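Local structure of period circadian protein homolog 2 (Mus musculus, 3GDI) at residues S207-M212 / P291-L296; A214-I219 / S260-R265; P199-L204 / E295-I300. The protein probably works in the mammalian circadian clock as a transcription regulator that interacts with partner proteins, including itself, through tandem PAS domains. One frame throughout, in Å; residues are numbered along the deposited sequence.

Contact 1: residues S207-M212 / P291-L296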
ATOM      1  N   SER A 207      18.754 -19.761   6.666  1.00 52.93           N
ATOM      2  CA  SER A 207      19.845 -19.629   7.635  1.00 53.83           C
ATOM      3  C   SER A 207      20.155 -18.174   8.001  1.00 53.87           C
ATOM      4  O   SER A 207      20.984 -17.915   8.869  1.00 53.34           O
ATOM      5  CB  SER A 207      21.117 -20.292   7.102  1.00 53.87           C
ATOM      6  OG  SER A 207      20.898 -21.670   6.853  1.00 59.60           O
ATOM      7  N   ASP A 208      19.497 -17.232   7.333  1.00 54.02           N
ATOM      8  CA  ASP A 208      19.707 -15.820   7.604  1.00 53.14           C
ATOM      9  C   ASP A 208      18.456 -15.196   8.214  1.00 54.37           C
ATOM     10  O   ASP A 208      18.369 -13.981   8.367  1.00 56.59           O
ATOM     11  CB  ASP A 208      20.090 -15.096   6.318  1.00 53.19           C
ATOM     12  CG  ASP A 208      21.443 -15.542   5.781  1.00 55.32           C
ATOM     13  OD1 ASP A 208      21.807 -15.143   4.645  1.00 53.64           O
ATOM     14  OD2 ASP A 208      22.145 -16.289   6.502  1.00 54.84           O
ATOM     15  N   ARG A 209      17.485 -16.032   8.564  1.00 53.03           N
ATOM     16  CA  ARG A 209      16.255 -15.545   9.166  1.00 52.71           C
ATOM     17  C   ARG A 209      16.445 -15.179  10.633  1.00 54.38           C
ATOM     18  O   ARG A 209      16.031 -14.103  11.070  1.00 54.98           O
ATOM     19  CB  ARG A 209      15.153 -16.582   9.017  1.00 51.14           C
ATOM     20  CG  ARG A 209      14.633 -16.629   7.624  1.00 50.29           C
ATOM     21  CD  ARG A 209      13.597 -17.690   7.426  1.00 50.30           C
ATOM     22  NE  ARG A 209      13.224 -17.711   6.021  1.00 53.55           N
ATOM     23  CZ  ARG A 209      12.572 -18.702   5.430  1.00 56.10           C
ATOM     24  NH1 ARG A 209      12.214 -19.768   6.130  1.00 58.41           N
ATOM     25  NH2 ARG A 209      12.293 -18.630   4.134  1.00 56.28           N
ATOM     26  N   PRO A 210      17.051 -16.079  11.421  1.00 55.29           N
ATOM     27  CA  PRO A 210      17.255 -15.745  12.834  1.00 54.78           C
ATOM     28  C   PRO A 210      18.066 -14.449  12.967  1.00 54.33           C
ATOM     29  O   PRO A 210      17.946 -13.724  13.952  1.00 55.34           O
ATOM     30  CB  PRO A 210      18.007 -16.962  13.365  1.00 54.42           C
ATOM     31  CG  PRO A 210      17.414 -18.086  12.554  1.00 54.39           C
ATOM     32  CD  PRO A 210      17.373 -17.496  11.159  1.00 54.52           C
ATOM     33  N   LEU A 211      18.892 -14.162  11.968  1.00 54.27           N
ATOM     34  CA  LEU A 211      19.699 -12.946  11.992  1.00 53.87           C
ATOM     35  C   LEU A 211      18.793 -11.727  12.046  1.00 51.83           C
ATOM     36  O   LEU A 211      19.144 -10.716  12.648  1.00 52.60           O
ATOM     37  CB  LEU A 211      20.590 -12.848  10.748  1.00 54.95           C
ATOM     38  CG  LEU A 211      21.853 -13.709  10.631  1.00 57.03           C
ATOM     39  CD1 LEU A 211      21.516 -15.187  10.799  1.00 57.64           C
ATOM     40  CD2 LEU A 211      22.500 -13.454   9.267  1.00 55.80           C
ATOM     41  N   MET A 212      17.631 -11.826  11.408  1.00 49.42           N
ATOM     42  CA  MET A 212      16.692 -10.715  11.382  1.00 50.23           C
ATOM     43  C   MET A 212      16.296 -10.249  12.772  1.00 49.05           C
ATOM     44  O   MET A 212      16.038  -9.066  12.983  1.00 47.98           O
ATOM     45  CB  MET A 212      15.438 -11.077  10.582  1.00 49.94           C
ATOM     46  CG  MET A 212      15.640 -11.023   9.095  1.00 52.68           C
ATOM     47  SD  MET A 212      16.382  -9.447   8.565  1.00 57.15           S
ATOM     48  CE  MET A 212      14.948  -8.490   8.289  1.00 51.95           C
ATOM     49  N   PRO A 291       6.464 -22.609   9.282  1.00103.10           N
ATOM     50  CA  PRO A 291       6.494 -22.927  10.713  1.00100.57           C
ATOM     51  C   PRO A 291       7.242 -21.896  11.551  1.00 97.90           C
ATOM     52  O   PRO A 291       6.663 -21.202  12.386  1.00 96.92           O
ATOM     53  CB  PRO A 291       7.188 -24.284  10.745  1.00101.67           C
ATOM     54  CG  PRO A 291       6.762 -24.903   9.448  1.00102.67           C
ATOM     55  CD  PRO A 291       6.912 -23.762   8.479  1.00102.63           C
ATOM     56  N   SER A 292       8.542 -21.815  11.307  1.00 95.56           N
ATOM     57  CA  SER A 292       9.417 -20.906  12.026  1.00 92.87           C
ATOM     58  C   SER A 292       9.246 -19.439  11.644  1.00 90.52           C
ATOM     59  O   SER A 292       9.467 -18.556  12.472  1.00 91.17           O
ATOM     60  CB  SER A 292      10.867 -21.330  11.806  1.00 92.74           C
ATOM     61  OG  SER A 292      11.027 -22.700  12.118  1.00 92.03           O
ATOM     62  N   VAL A 293       8.861 -19.173  10.400  1.00 86.81           N
ATOM     63  CA  VAL A 293       8.681 -17.794   9.961  1.00 83.25           C
ATOM     64  C   VAL A 293       7.616 -17.084  10.782  1.00 81.76           C
ATOM     65  O   VAL A 293       7.826 -15.962  11.229  1.00 82.88           O
ATOM     66  CB  VAL A 293       8.309 -17.713   8.471  1.00 82.54           C
ATOM     67  CG1 VAL A 293       7.915 -16.293   8.099  1.00 80.81           C
ATOM     68  CG2 VAL A 293       9.491 -18.143   7.635  1.00 81.88           C
ATOM     69  N   GLN A 294       6.477 -17.735  10.986  1.00 79.98           N
ATOM     70  CA  GLN A 294       5.402 -17.138  11.771  1.00 78.57           C
ATOM     71  C   GLN A 294       5.936 -16.779  13.154  1.00 76.46           C
ATOM     72  O   GLN A 294       5.765 -15.661  13.633  1.00 75.17           O
ATOM     73  CB  GLN A 294       4.242 -18.122  11.919  1.00 80.31           C
ATOM     74  CG  GLN A 294       3.651 -18.607  10.604  1.00 83.65           C
ATOM     75  CD  GLN A 294       2.594 -19.682  10.807  1.00 86.34           C
ATOM     76  OE1 GLN A 294       2.018 -20.198   9.847  1.00 86.84           O
ATOM     77  NE2 GLN A 294       2.335 -20.025  12.066  1.00 87.18           N
ATOM     78  N   GLU A 295       6.591 -17.748  13.780  1.00 75.27           N
ATOM     79  CA  GLU A 295       7.167 -17.585  15.108  1.00 74.69           C
ATOM     80  C   GLU A 295       8.116 -16.396  15.207  1.00 71.95           C
ATOM     81  O   GLU A 295       7.977 -15.544  16.088  1.00 71.56           O
ATOM     82  CB  GLU A 295       7.932 -18.855  15.498  1.00 78.54           C
ATOM     83  CG  GLU A 295       8.738 -18.729  16.791  1.00 83.47           C
ATOM     84  CD  GLU A 295       9.876 -19.744  16.886  1.00 86.53           C
ATOM     85  OE1 GLU A 295      10.601 -19.732  17.909  1.00 88.25           O
ATOM     86  OE2 GLU A 295      10.048 -20.545  15.939  1.00 86.38           O
ATOM     87  N   LEU A 296       9.094 -16.360  14.307  1.00 68.62           N
ATOM     88  CA  LEU A 296      10.096 -15.303  14.289  1.00 65.12           C
ATOM     89  C   LEU A 296       9.470 -13.945  13.961  1.00 64.03           C
ATOM     90  O   LEU A 296       9.902 -12.909  14.464  1.00 61.45           O
ATOM     91  CB  LEU A 296      11.180 -15.648  13.265  1.00 63.11           C
ATOM     92  CG  LEU A 296      12.637 -15.404  13.664  1.00 62.89           C
ATOM     93  CD1 LEU A 296      12.831 -13.955  14.070  1.00 63.38           C
ATOM     94  CD2 LEU A 296      13.008 -16.322  14.813  1.00 63.61           C
TER

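Contact 2: residues A214-I219 / S260-R265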
ATOM      1  N   ALA A 214      18.189 -10.112  15.453  1.00 51.52           N
ATOM      2  CA  ALA A 214      19.252  -9.260  15.968  1.00 50.02           C
ATOM      3  C   ALA A 214      19.308  -7.958  15.195  1.00 49.54           C
ATOM      4  O   ALA A 214      19.652  -6.910  15.732  1.00 51.38           O
ATOM      5  CB  ALA A 214      20.592  -9.976  15.873  1.00 49.45           C
ATOM      6  N   ILE A 215      18.969  -8.020  13.920  1.00 48.05           N
ATOM      7  CA  ILE A 215      19.002  -6.822  13.115  1.00 45.40           C
ATOM      8  C   ILE A 215      17.960  -5.837  13.610  1.00 45.32           C
ATOM      9  O   ILE A 215      18.238  -4.652  13.735  1.00 44.73           O
ATOM     10  CB  ILE A 215      18.777  -7.160  11.637  1.00 44.24           C
ATOM     11  CG1 ILE A 215      20.014  -7.883  11.107  1.00 45.60           C
ATOM     12  CG2 ILE A 215      18.515  -5.904  10.838  1.00 37.94           C
ATOM     13  CD1 ILE A 215      19.773  -8.682   9.833  1.00 51.38           C
ATOM     14  N   HIS A 216      16.759  -6.312  13.915  1.00 46.27           N
ATOM     15  CA  HIS A 216      15.752  -5.376  14.385  1.00 48.16           C
ATOM     16  C   HIS A 216      16.089  -4.803  15.756  1.00 48.43           C
ATOM     17  O   HIS A 216      15.824  -3.630  16.018  1.00 47.75           O
ATOM     18  CB  HIS A 216      14.364  -6.015  14.355  1.00 49.36           C
ATOM     19  CG  HIS A 216      13.848  -6.225  12.967  1.00 50.10           C
ATOM     20  ND1 HIS A 216      14.362  -7.182  12.120  1.00 52.83           N
ATOM     21  CD2 HIS A 216      12.939  -5.533  12.242  1.00 51.77           C
ATOM     22  CE1 HIS A 216      13.796  -7.068  10.932  1.00 51.52           C
ATOM     23  NE2 HIS A 216      12.930  -6.073  10.978  1.00 52.91           N
ATOM     24  N   LYS A 217      16.699  -5.614  16.616  1.00 50.40           N
ATOM     25  CA  LYS A 217      17.096  -5.143  17.940  1.00 51.68           C
ATOM     26  C   LYS A 217      18.060  -3.969  17.792  1.00 51.85           C
ATOM     27  O   LYS A 217      17.954  -2.975  18.509  1.00 49.74           O
ATOM     28  CB  LYS A 217      17.766  -6.261  18.738  1.00 51.82           C
ATOM     29  CG  LYS A 217      16.831  -7.402  19.054  1.00 54.97           C
ATOM     30  CD  LYS A 217      17.329  -8.242  20.216  1.00 58.26           C
ATOM     31  CE  LYS A 217      16.229  -9.185  20.699  1.00 60.29           C
ATOM     32  NZ  LYS A 217      16.676 -10.039  21.832  1.00 62.14           N
ATOM     33  N   LYS A 218      18.998  -4.079  16.858  1.00 51.91           N
ATOM     34  CA  LYS A 218      19.940  -2.994  16.649  1.00 54.26           C
ATOM     35  C   LYS A 218      19.234  -1.804  16.008  1.00 54.39           C
ATOM     36  O   LYS A 218      19.569  -0.655  16.292  1.00 55.35           O
ATOM     37  CB  LYS A 218      21.104  -3.431  15.758  1.00 55.42           C
ATOM     38  CG  LYS A 218      21.939  -4.562  16.335  1.00 61.65           C
ATOM     39  CD  LYS A 218      23.189  -4.827  15.482  1.00 66.29           C
ATOM     40  CE  LYS A 218      23.963  -6.070  15.951  1.00 66.57           C
ATOM     41  NZ  LYS A 218      24.436  -5.971  17.363  1.00 69.17           N
ATOM     42  N   ILE A 219      18.256  -2.074  15.149  1.00 53.49           N
ATOM     43  CA  ILE A 219      17.543  -0.996  14.474  1.00 52.55           C
ATOM     44  C   ILE A 219      16.826  -0.051  15.425  1.00 52.89           C
ATOM     45  O   ILE A 219      16.964   1.161  15.307  1.00 50.79           O
ATOM     46  CB  ILE A 219      16.508  -1.531  13.462  1.00 52.03           C
ATOM     47  CG1 ILE A 219      17.223  -2.163  12.267  1.00 50.61           C
ATOM     48  CG2 ILE A 219      15.606  -0.403  12.996  1.00 49.59           C
ATOM     49  CD1 ILE A 219      16.276  -2.735  11.233  1.00 51.15           C
ATOM     50  N   SER A 260       7.424   3.151  12.707  1.00 38.51           N
ATOM     51  CA  SER A 260       6.346   2.985  11.730  1.00 37.18           C
ATOM     52  C   SER A 260       6.785   2.151  10.516  1.00 38.64           C
ATOM     53  O   SER A 260       5.979   1.409   9.951  1.00 39.32           O
ATOM     54  CB  SER A 260       5.850   4.337  11.233  1.00 38.94           C
ATOM     55  OG  SER A 260       5.344   5.126  12.286  1.00 41.96           O
ATOM     56  N   PHE A 261       8.048   2.290  10.108  1.00 35.64           N
ATOM     57  CA  PHE A 261       8.590   1.540   8.976  1.00 35.59           C
ATOM     58  C   PHE A 261      10.056   1.180   9.211  1.00 36.23           C
ATOM     59  O   PHE A 261      10.758   1.859   9.947  1.00 35.60           O
ATOM     60  CB  PHE A 261       8.576   2.357   7.678  1.00 35.79           C
ATOM     61  CG  PHE A 261       7.239   2.874   7.282  1.00 35.14           C
ATOM     62  CD1 PHE A 261       6.846   4.158   7.637  1.00 32.52           C
ATOM     63  CD2 PHE A 261       6.382   2.090   6.509  1.00 36.11           C
ATOM     64  CE1 PHE A 261       5.624   4.663   7.231  1.00 35.35           C
ATOM     65  CE2 PHE A 261       5.146   2.583   6.091  1.00 34.83           C
ATOM     66  CZ  PHE A 261       4.763   3.870   6.451  1.00 34.26           C
ATOM     67  N   ILE A 262      10.512   0.124   8.550  1.00 37.04           N
ATOM     68  CA  ILE A 262      11.906  -0.297   8.618  1.00 37.74           C
ATOM     69  C   ILE A 262      12.334  -0.161   7.167  1.00 39.77           C
ATOM     70  O   ILE A 262      11.673  -0.722   6.298  1.00 40.93           O
ATOM     71  CB  ILE A 262      12.050  -1.778   8.986  1.00 39.55           C
ATOM     72  CG1 ILE A 262      11.404  -2.061  10.350  1.00 38.59           C
ATOM     73  CG2 ILE A 262      13.526  -2.163   8.972  1.00 37.33           C
ATOM     74  CD1 ILE A 262      12.243  -1.601  11.528  1.00 41.06           C
ATOM     75  N   ILE A 263      13.403   0.585   6.890  1.00 40.19           N
ATOM     76  CA  ILE A 263      13.875   0.747   5.516  1.00 40.15           C
ATOM     77  C   ILE A 263      15.261   0.182   5.323  1.00 40.67           C
ATOM     78  O   ILE A 263      16.143   0.394   6.152  1.00 42.37           O
ATOM     79  CB  ILE A 263      13.929   2.205   5.092  1.00 41.36           C
ATOM     80  CG1 ILE A 263      14.558   3.038   6.205  1.00 43.83           C
ATOM     81  CG2 ILE A 263      12.553   2.683   4.738  1.00 47.75           C
ATOM     82  CD1 ILE A 263      14.590   4.528   5.919  1.00 44.91           C
ATOM     83  N   GLY A 264      15.454  -0.529   4.219  1.00 40.03           N
ATOM     84  CA  GLY A 264      16.750  -1.109   3.938  1.00 37.23           C
ATOM     85  C   GLY A 264      17.244  -0.689   2.569  1.00 39.24           C
ATOM     86  O   GLY A 264      16.471  -0.581   1.620  1.00 38.43           O
ATOM     87  N   ARG A 265      18.542  -0.429   2.468  1.00 40.64           N
ATOM     88  CA  ARG A 265      19.145  -0.038   1.203  1.00 41.11           C
ATOM     89  C   ARG A 265      20.117  -1.147   0.898  1.00 40.45           C
ATOM     90  O   ARG A 265      21.133  -1.281   1.568  1.00 41.44           O
ATOM     91  CB  ARG A 265      19.897   1.276   1.340  1.00 42.10           C
ATOM     92  CG  ARG A 265      20.444   1.760   0.020  1.00 44.56           C
ATOM     93  CD  ARG A 265      21.225   3.012   0.191  1.00 46.48           C
ATOM     94  NE  ARG A 265      21.269   3.778  -1.045  1.00 50.54           N
ATOM     95  CZ  ARG A 265      22.286   3.760  -1.896  1.00 52.04           C
ATOM     96  NH1 ARG A 265      23.347   3.003  -1.639  1.00 49.60           N
ATOM     97  NH2 ARG A 265      22.242   4.507  -2.995  1.00 51.53           N
TER

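Contact 3: residues P199-L204 / E295-I300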
ATOM      1  N   PRO A 199       5.415 -11.739   3.794  1.00 41.55           N
ATOM      2  CA  PRO A 199       6.461 -11.774   4.821  1.00 39.82           C
ATOM      3  C   PRO A 199       7.849 -11.507   4.284  1.00 40.48           C
ATOM      4  O   PRO A 199       8.284 -12.128   3.324  1.00 42.78           O
ATOM      5  CB  PRO A 199       6.344 -13.190   5.405  1.00 37.19           C
ATOM      6  CG  PRO A 199       4.905 -13.567   5.146  1.00 38.18           C
ATOM      7  CD  PRO A 199       4.711 -13.034   3.731  1.00 39.82           C
ATOM      8  N   VAL A 200       8.537 -10.576   4.921  1.00 40.01           N
ATOM      9  CA  VAL A 200       9.899 -10.233   4.562  1.00 40.31           C
ATOM     10  C   VAL A 200      10.777 -11.464   4.746  1.00 41.23           C
ATOM     11  O   VAL A 200      11.577 -11.808   3.882  1.00 44.01           O
ATOM     12  CB  VAL A 200      10.431  -9.135   5.495  1.00 39.64           C
ATOM     13  CG1 VAL A 200      11.932  -8.959   5.314  1.00 39.13           C
ATOM     14  CG2 VAL A 200       9.679  -7.840   5.236  1.00 41.63           C
ATOM     15  N   LEU A 201      10.611 -12.122   5.888  1.00 41.47           N
ATOM     16  CA  LEU A 201      11.396 -13.296   6.241  1.00 41.86           C
ATOM     17  C   LEU A 201      11.322 -14.463   5.272  1.00 41.76           C
ATOM     18  O   LEU A 201      12.248 -15.267   5.193  1.00 39.81           O
ATOM     19  CB  LEU A 201      11.004 -13.769   7.641  1.00 42.79           C
ATOM     20  CG  LEU A 201      11.857 -13.193   8.770  1.00 41.64           C
ATOM     21  CD1 LEU A 201      12.067 -11.722   8.529  1.00 45.22           C
ATOM     22  CD2 LEU A 201      11.188 -13.436  10.117  1.00 41.13           C
ATOM     23  N   VAL A 202      10.220 -14.560   4.542  1.00 42.64           N
ATOM     24  CA  VAL A 202      10.047 -15.639   3.583  1.00 44.41           C
ATOM     25  C   VAL A 202      11.091 -15.558   2.468  1.00 45.86           C
ATOM     26  O   VAL A 202      11.633 -16.581   2.040  1.00 48.24           O
ATOM     27  CB  VAL A 202       8.585 -15.632   3.020  1.00 45.25           C
ATOM     28  CG1 VAL A 202       8.535 -16.081   1.576  1.00 42.94           C
ATOM     29  CG2 VAL A 202       7.739 -16.564   3.852  1.00 46.20           C
ATOM     30  N   GLN A 203      11.397 -14.345   2.023  1.00 45.52           N
ATOM     31  CA  GLN A 203      12.381 -14.148   0.963  1.00 45.65           C
ATOM     32  C   GLN A 203      13.817 -14.374   1.415  1.00 45.66           C
ATOM     33  O   GLN A 203      14.712 -14.497   0.591  1.00 50.15           O
ATOM     34  CB  GLN A 203      12.277 -12.734   0.400  1.00 44.64           C
ATOM     35  CG  GLN A 203      10.928 -12.399  -0.176  1.00 45.20           C
ATOM     36  CD  GLN A 203      10.503 -13.368  -1.253  1.00 43.88           C
ATOM     37  OE1 GLN A 203      11.314 -13.818  -2.054  1.00 47.70           O
ATOM     38  NE2 GLN A 203       9.219 -13.678  -1.290  1.00 45.61           N
ATOM     39  N   LEU A 204      14.057 -14.414   2.716  1.00 44.40           N
ATOM     40  CA  LEU A 204      15.418 -14.608   3.192  1.00 43.70           C
ATOM     41  C   LEU A 204      15.793 -16.076   3.242  1.00 44.24           C
ATOM     42  O   LEU A 204      14.937 -16.938   3.410  1.00 46.84           O
ATOM     43  CB  LEU A 204      15.591 -13.981   4.583  1.00 43.76           C
ATOM     44  CG  LEU A 204      16.112 -12.543   4.692  1.00 43.84           C
ATOM     45  CD1 LEU A 204      15.312 -11.581   3.841  1.00 41.86           C
ATOM     46  CD2 LEU A 204      16.036 -12.130   6.135  1.00 45.84           C
ATOM     47  N   GLU A 295       6.591 -17.748  13.780  1.00 75.27           N
ATOM     48  CA  GLU A 295       7.167 -17.585  15.108  1.00 74.69           C
ATOM     49  C   GLU A 295       8.116 -16.396  15.207  1.00 71.95           C
ATOM     50  O   GLU A 295       7.977 -15.544  16.088  1.00 71.56           O
ATOM     51  CB  GLU A 295       7.932 -18.855  15.498  1.00 78.54           C
ATOM     52  CG  GLU A 295       8.738 -18.729  16.791  1.00 83.47           C
ATOM     53  CD  GLU A 295       9.876 -19.744  16.886  1.00 86.53           C
ATOM     54  OE1 GLU A 295      10.601 -19.732  17.909  1.00 88.25           O
ATOM     55  OE2 GLU A 295      10.048 -20.545  15.939  1.00 86.38           O
ATOM     56  N   LEU A 296       9.094 -16.360  14.307  1.00 68.62           N
ATOM     57  CA  LEU A 296      10.096 -15.303  14.289  1.00 65.12           C
ATOM     58  C   LEU A 296       9.470 -13.945  13.961  1.00 64.03           C
ATOM     59  O   LEU A 296       9.902 -12.909  14.464  1.00 61.45           O
ATOM     60  CB  LEU A 296      11.180 -15.648  13.265  1.00 63.11           C
ATOM     61  CG  LEU A 296      12.637 -15.404  13.664  1.00 62.89           C
ATOM     62  CD1 LEU A 296      12.831 -13.955  14.070  1.00 63.38           C
ATOM     63  CD2 LEU A 296      13.008 -16.322  14.813  1.00 63.61           C
ATOM     64  N   THR A 297       8.444 -13.968  13.116  1.00 62.59           N
ATOM     65  CA  THR A 297       7.754 -12.760  12.714  1.00 61.08           C
ATOM     66  C   THR A 297       7.072 -12.096  13.905  1.00 62.31           C
ATOM     67  O   THR A 297       7.368 -10.951  14.230  1.00 63.38           O
ATOM     68  CB  THR A 297       6.715 -13.072  11.607  1.00 60.33           C
ATOM     69  OG1 THR A 297       7.397 -13.342  10.376  1.00 57.13           O
ATOM     70  CG2 THR A 297       5.762 -11.911  11.407  1.00 58.00           C
ATOM     71  N   GLU A 298       6.174 -12.809  14.572  1.00 64.18           N
ATOM     72  CA  GLU A 298       5.471 -12.220  15.709  1.00 66.86           C
ATOM     73  C   GLU A 298       6.451 -11.789  16.800  1.00 64.91           C
ATOM     74  O   GLU A 298       6.187 -10.861  17.567  1.00 64.73           O
ATOM     75  CB  GLU A 298       4.438 -13.208  16.272  1.00 70.16           C
ATOM     76  CG  GLU A 298       3.529 -12.617  17.356  1.00 76.50           C
ATOM     77  CD  GLU A 298       2.236 -13.414  17.552  1.00 81.63           C
ATOM     78  OE1 GLU A 298       2.308 -14.660  17.694  1.00 84.47           O
ATOM     79  OE2 GLU A 298       1.149 -12.790  17.574  1.00 80.66           O
ATOM     80  N   GLN A 299       7.591 -12.463  16.842  1.00 62.14           N
ATOM     81  CA  GLN A 299       8.630 -12.178  17.821  1.00 60.55           C
ATOM     82  C   GLN A 299       9.247 -10.809  17.545  1.00 58.54           C
ATOM     83  O   GLN A 299       9.567 -10.059  18.465  1.00 57.55           O
ATOM     84  CB  GLN A 299       9.698 -13.266  17.731  1.00 63.19           C
ATOM     85  CG  GLN A 299      10.633 -13.359  18.905  1.00 66.65           C
ATOM     86  CD  GLN A 299      11.672 -14.450  18.707  1.00 71.82           C
ATOM     87  OE1 GLN A 299      11.344 -15.567  18.284  1.00 72.07           O
ATOM     88  NE2 GLN A 299      12.930 -14.137  19.014  1.00 71.93           N
ATOM     89  N   ILE A 300       9.417 -10.495  16.265  1.00 56.23           N
ATOM     90  CA  ILE A 300       9.990  -9.222  15.855  1.00 53.86           C
ATOM     91  C   ILE A 300       8.956  -8.112  16.031  1.00 54.59           C
ATOM     92  O   ILE A 300       9.263  -7.054  16.582  1.00 53.44           O
ATOM     93  CB  ILE A 300      10.448  -9.277  14.378  1.00 52.83           C
ATOM     94  CG1 ILE A 300      11.674 -10.183  14.250  1.00 52.36           C
ATOM     95  CG2 ILE A 300      10.770  -7.888  13.871  1.00 51.30           C
ATOM     96  CD1 ILE A 300      12.095 -10.468  12.818  1.00 48.92           C
TER
HETATM   97  O   HOH W   1       8.213 -11.823   7.777  1.00 45.74           O

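Contact 1: residues S207-M212 / P291-L296
R209 reaches across from helix 209-221 and lays its guanidinium against V293, in the first turn of helix 291-303. CB points toward the partner helix, and CB and CG span the gap before any close approach is made. CG lies anti to the carbonyl carbon (chi1 -75°), and from there to NE the chain is fully extended. R209 CD comes first, 4.1 Å from V293 CG2. NE stands equally near the same methyl. R209 CZ follows at 3.8 Å from V293 CG2. The closest approach is R209 NH1 to V293 CG2, at 3.5 Å. This methyl sits over one guanidinium face, 3.4 Å above the plane and offset toward the rim. The two side chains cross obliquely, and a single methyl does all the touching on the V293 side. The second point of approach is looser. R209 O lies 4.4 Å from CD1 of L296, one turn further along the same face of the helix. This carbonyl also accepts a bond from M212 N. The polar work of R209 is done elsewhere. NE makes weak hydrogen bonds to L201 O and L204 O, and NH2 makes one to V202 O, so the guanidinium gathers carbonyls at the end of helix 200-203. Those oxygens would favour its positive charge. No hydrogen bond or salt bridge joins the two segments themselves. The contact therefore rests on dispersion: the cation turns part of its flat face to a methyl while NE and NH2 turn to backbone carbonyls of 201-204.

Contact 2: residues A214-I219 / S260-R265
H216 brings a buried imidazole up to I262, and both ring nitrogens are engaged while a ring carbon does the touching. ND1 bonds to M212 O, one turn back in helix 209-221. NE2 bonds to NE2 of H171 on strand 166-171, next to the strand of I262. H216 CD2 meets CD1 of I262 at 4.1 Å, the ring carbon coming up to the methyl at a slant. I219, one turn further along the helix, supplies the rest of the contact. Its CG1 branch lies beside the backbone N and runs on extended (chi2 179°), which carries CD1 forward to the strand. There I219 CD1 packs against CG2 of I262 at 3.6 Å. The branches also meet the other way round, with I219 CG2 3.9 Å from I262 CD1. I262 thus spreads its two ends: CD1 lies near both H216 and I219, while CG2 takes the tip of I219. On the other face of the strand, F261 stacks its ring on F261 of the second subunit. The contact is the seam between helix 209-221 and one face of the antiparallel sheet of a PAS fold. Its chemistry is mixed. The isoleucines pack by dispersion, and the imidazole is fixed in rotation by two bonds. A carbonyl can only accept, so ND1 should carry a proton; in a neutral ring NE2 would then be the acceptor toward H171.

Contact 3: residues P199-L204 / E295-I300
L201 meets L296, T297 and I300 in a mainly apolar contact with one bridging water, where the short helix 200-203 lies against helix 291-303. Nearly everything on the L201 side passes through one methyl, CD2. It lies 3.8 Å from CB of L296, whose side chain stands nearly perpendicular to that of L201. L201 CD2 is also 3.8 Å from OG1 of T297, whose side chain runs alongside that of L201, antiparallel to it. I300 closes the group, with its CD1 4.1 Å from L201 CD2. Its CG1 is anti to the carbonyl carbon, and an extended chi2 of 172° brings CD1 to the methyl. The three partners are spaced along one face of helix 291-303, about a turn from first to last. The water adds the polar link. It accepts a bond from L201 N at 3.1 Å and donates one to T297 OG1, also at 3.1 Å. That hydroxyl has a second bond, to V293 O one turn earlier in its own helix. T297 OG1 sits beside its backbone N (chi1 -73°), which turns it toward that carbonyl. The amide of L201 is thus satisfied through water, while its CD2 packs on the helix. Helix 200-203 itself is short and weakly bonded. Q203 N to V200 O spans three residues, as does L204 N to L201 O. P199 packs on Y80 and E298 on P83, both of the second subunit. The arrangement belongs to a PAS fold whose short helical segment is packed by a further C-terminal helix.

Overall arrangement
Along the chain from the N terminus, 199-204 comes first, then 207-212 and 214-219, the last two on one helix. Strand 259-268 then returns for contact 2, which closes the shortest loop. Helix 291-303 follows and receives both remaining segments. Contact 2 is nested inside the loops closed by contacts 1 and 3. Those two end on overlapping segments that share E295 and L296, and their centres are about 5 Å apart. Contact 2 stands about 15 Å from contact 1 and 13 Å from contact 3, centre to centre. H216 touches I300, joining contacts 2 and 3. Contact 2 ties helix 209-221 to the sheet, while contacts 1 and 3 hold helix 291-303 on helices 209-221 and 200-203.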